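Long-range contact in PKD domain (Vibrio anguillarum, PDB 6AEM), which specifically binds calcium as a polycystic-kidney-disease domain of the protease Epp, its wider role being unknown: residues G60-L66 with T78-V84. Residues are numbered along the deposited sequence; the frame is centred on the assembly and turned at random.
Sequences GQYTVSL and TTRTTQV
Tyr62 and Thr82 pair on neighbouring antiparallel strands and share two backbone bonds, Thr82 N to Tyr62 O (2.8 Å) and Tyr62 N to Thr82 O (2.9 Å). Gly60 with Val84, Val64 with Arg80 and Leu66 with Thr78 are joined in the same reciprocal way, giving eight bonds in an unbroken register; Val64 N to Arg80 O is nearly straight at the hydrogen (173°), its donor tilted 30° from the carbonyl plane. In the non-hydrogen-bonded pairs between them the CA atoms come closer, and Gln61 CA lies 3.2 Å from Thr82 O in a CA-H...O contact. On the inner face, with CG1 of Val84 anti to the carbonyl carbon (chi1 -65°), CG2 falls between backbone N and carbonyl carbon and meets the Tyr62 ring at its edge, in the ring plane, 3.8 Å from CE2. Farther along, Val64 CG2 approaches Thr82 CG2 at 4.1 Å. On the outer face the methyl CG2 of Thr81 sits 3.6 Å from Thr63 OG1, while Thr63 CG2 reaches diagonally to Thr79 CB (3.9 Å). Behind the inner face, Leu14 touches Val64 and Thr82, and Tyr56 stacks on Tyr62, whose OH is hydrogen-bonded to Arg58 O. Arg80 NE and NH2 hydrogen-bond to Phe12 O and Asn11 OD1, at the start of strand 12-17 of the other sheet, and Thr78 OG1 to Ala10 O. The hairpin belongs to the beta-sandwich of a PKD domain: backbone bonds hold its strands together, Val64, Leu66, Thr82 and Val84 are buried, and hydroxyls and amides line the exposed side.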
loop_
_atom_site.group_PDB
_atom_site.type_symbol
_atom_site.label_atom_id
_atom_site.label_comp_id
_atom_site.label_asym_id
_atom_site.label_seq_id
_atom_site.Cartn_x
_atom_site.Cartn_y
_atom_site.Cartn_z
ATOM N N GLY A 60 -12.862 12.287 -1.958
ATOM C CA GLY A 60 -11.816 13.131 -1.410
ATOM C C GLY A 60 -10.432 12.708 -1.858
ATOM O O GLY A 60 -10.269 11.812 -2.658
ATOM N N GLN A 61 -9.438 13.442 -1.348
ATOM C CA GLN A 61 -8.022 13.124 -1.500
ATOM C C GLN A 61 -7.565 12.422 -0.238
ATOM O O GLN A 61 -7.778 12.943 0.871
ATOM C CB GLN A 61 -7.109 14.354 -1.660
ATOM C CG GLN A 61 -5.549 13.943 -1.329
ATOM C CD GLN A 61 -4.457 15.039 -1.394
ATOM O OE1 GLN A 61 -3.793 15.365 -0.337
ATOM N NE2 GLN A 61 -4.185 15.527 -2.601
ATOM N N TYR A 62 -6.859 11.312 -0.404
ATOM C CA TYR A 62 -6.393 10.513 0.712
ATOM C C TYR A 62 -4.934 10.149 0.460
ATOM O O TYR A 62 -4.494 10.020 -0.707
ATOM C CB TYR A 62 -7.181 9.191 0.788
ATOM C CG TYR A 62 -8.655 9.359 1.031
ATOM C CD1 TYR A 62 -9.170 9.512 2.324
ATOM C CD2 TYR A 62 -9.555 9.350 -0.021
ATOM C CE1 TYR A 62 -10.544 9.680 2.557
ATOM C CE2 TYR A 62 -10.919 9.509 0.220
ATOM C CZ TYR A 62 -11.403 9.666 1.505
ATOM O OH TYR A 62 -12.760 9.784 1.727
ATOM N N THR A 63 -4.182 9.993 1.555
ATOM C CA THR A 63 -2.828 9.457 1.492
ATOM C C THR A 63 -2.911 7.967 1.837
ATOM O O THR A 63 -3.406 7.596 2.908
ATOM C CB THR A 63 -1.913 10.211 2.459
ATOM O OG1 THR A 63 -1.790 11.577 2.050
ATOM C CG2 THR A 63 -0.517 9.577 2.508
ATOM N N VAL A 64 -2.430 7.122 0.911
ATOM C CA VAL A 64 -2.353 5.675 1.097
ATOM C C VAL A 64 -0.905 5.324 1.383
ATOM O O VAL A 64 -0.007 5.745 0.644
ATOM C CB VAL A 64 -2.868 4.949 -0.155
ATOM C CG1 VAL A 64 -2.675 3.450 -0.048
ATOM C CG2 VAL A 64 -4.341 5.288 -0.409
ATOM N N SER A 65 -0.688 4.556 2.445
ATOM C CA SER A 65 0.642 4.181 2.892
ATOM C C SER A 65 0.813 2.671 2.899
ATOM O O SER A 65 -0.103 1.936 3.290
ATOM C CB SER A 65 0.839 4.651 4.333
ATOM O OG SER A 65 0.678 6.043 4.459
ATOM N N LEU A 66 2.006 2.223 2.479
ATOM C CA LEU A 66 2.351 0.810 2.542
ATOM C C LEU A 66 3.715 0.670 3.190
ATOM O O LEU A 66 4.702 1.244 2.700
ATOM C CB LEU A 66 2.413 0.173 1.152
ATOM C CG LEU A 66 2.964 -1.260 1.094
ATOM C CD1 LEU A 66 2.099 -2.219 1.889
ATOM C CD2 LEU A 66 3.111 -1.681 -0.366
ATOM N N THR A 78 6.339 3.509 1.689
ATOM C CA THR A 78 6.054 4.388 0.553
ATOM C C THR A 78 4.609 4.831 0.641
ATOM O O THR A 78 3.741 4.027 0.956
ATOM C CB THR A 78 6.388 3.738 -0.785
ATOM O OG1 THR A 78 7.800 3.520 -0.833
ATOM C CG2 THR A 78 5.947 4.618 -1.951
ATOM N N THR A 79 4.366 6.116 0.388
ATOM C CA THR A 79 2.999 6.636 0.416
ATOM C C THR A 79 2.693 7.353 -0.892
ATOM O O THR A 79 3.582 7.876 -1.544
ATOM C CB THR A 79 2.701 7.577 1.605
ATOM O OG1 THR A 79 3.247 8.881 1.361
ATOM C CG2 THR A 79 3.269 7.031 2.920
ATOM N N ARG A 80 1.409 7.431 -1.250
ATOM C CA ARG A 80 0.967 8.153 -2.444
ATOM C C ARG A 80 -0.385 8.789 -2.147
ATOM O O ARG A 80 -1.261 8.139 -1.576
ATOM C CB ARG A 80 0.790 7.251 -3.664
ATOM C CG ARG A 80 2.001 6.459 -4.079
ATOM C CD ARG A 80 1.619 5.637 -5.343
ATOM N NE ARG A 80 2.806 5.045 -5.944
ATOM C CZ ARG A 80 3.711 5.721 -6.626
ATOM N NH1 ARG A 80 3.530 7.000 -6.913
ATOM N NH2 ARG A 80 4.771 5.063 -7.080
ATOM N N THR A 81 -0.567 10.048 -2.581
ATOM C CA THR A 81 -1.917 10.613 -2.562
ATOM C C THR A 81 -2.746 10.044 -3.724
ATOM O O THR A 81 -2.222 9.678 -4.790
ATOM C CB THR A 81 -1.902 12.151 -2.606
ATOM O OG1 THR A 81 -1.168 12.606 -3.757
ATOM C CG2 THR A 81 -1.304 12.718 -1.314
ATOM N N THR A 82 -4.057 9.960 -3.503
ATOM C CA THR A 82 -5.015 9.565 -4.519
ATOM C C THR A 82 -6.253 10.427 -4.346
ATOM O O THR A 82 -6.523 10.972 -3.276
ATOM C CB THR A 82 -5.340 8.058 -4.407
ATOM O OG1 THR A 82 -6.061 7.638 -5.569
ATOM C CG2 THR A 82 -6.125 7.732 -3.152
ATOM N N GLN A 83 -6.998 10.546 -5.420
ATOM C CA GLN A 83 -8.251 11.284 -5.412
ATOM C C GLN A 83 -9.347 10.357 -5.899
ATOM O O GLN A 83 -9.187 9.684 -6.925
ATOM C CB GLN A 83 -8.179 12.525 -6.305
ATOM C CG GLN A 83 -7.192 13.592 -5.830
ATOM C CD GLN A 83 -5.735 13.280 -6.141
ATOM O OE1 GLN A 83 -5.411 12.742 -7.209
ATOM N NE2 GLN A 83 -4.845 13.601 -5.191
ATOM N N VAL A 84 -10.456 10.318 -5.174
ATOM C CA VAL A 84 -11.613 9.544 -5.595
ATOM C C VAL A 84 -12.812 10.469 -5.640
ATOM O O VAL A 84 -12.933 11.395 -4.830
ATOM C CB VAL A 84 -11.892 8.299 -4.724
ATOM C CG1 VAL A 84 -10.747 7.309 -4.866
ATOM C CG2 VAL A 84 -12.119 8.664 -3.277
#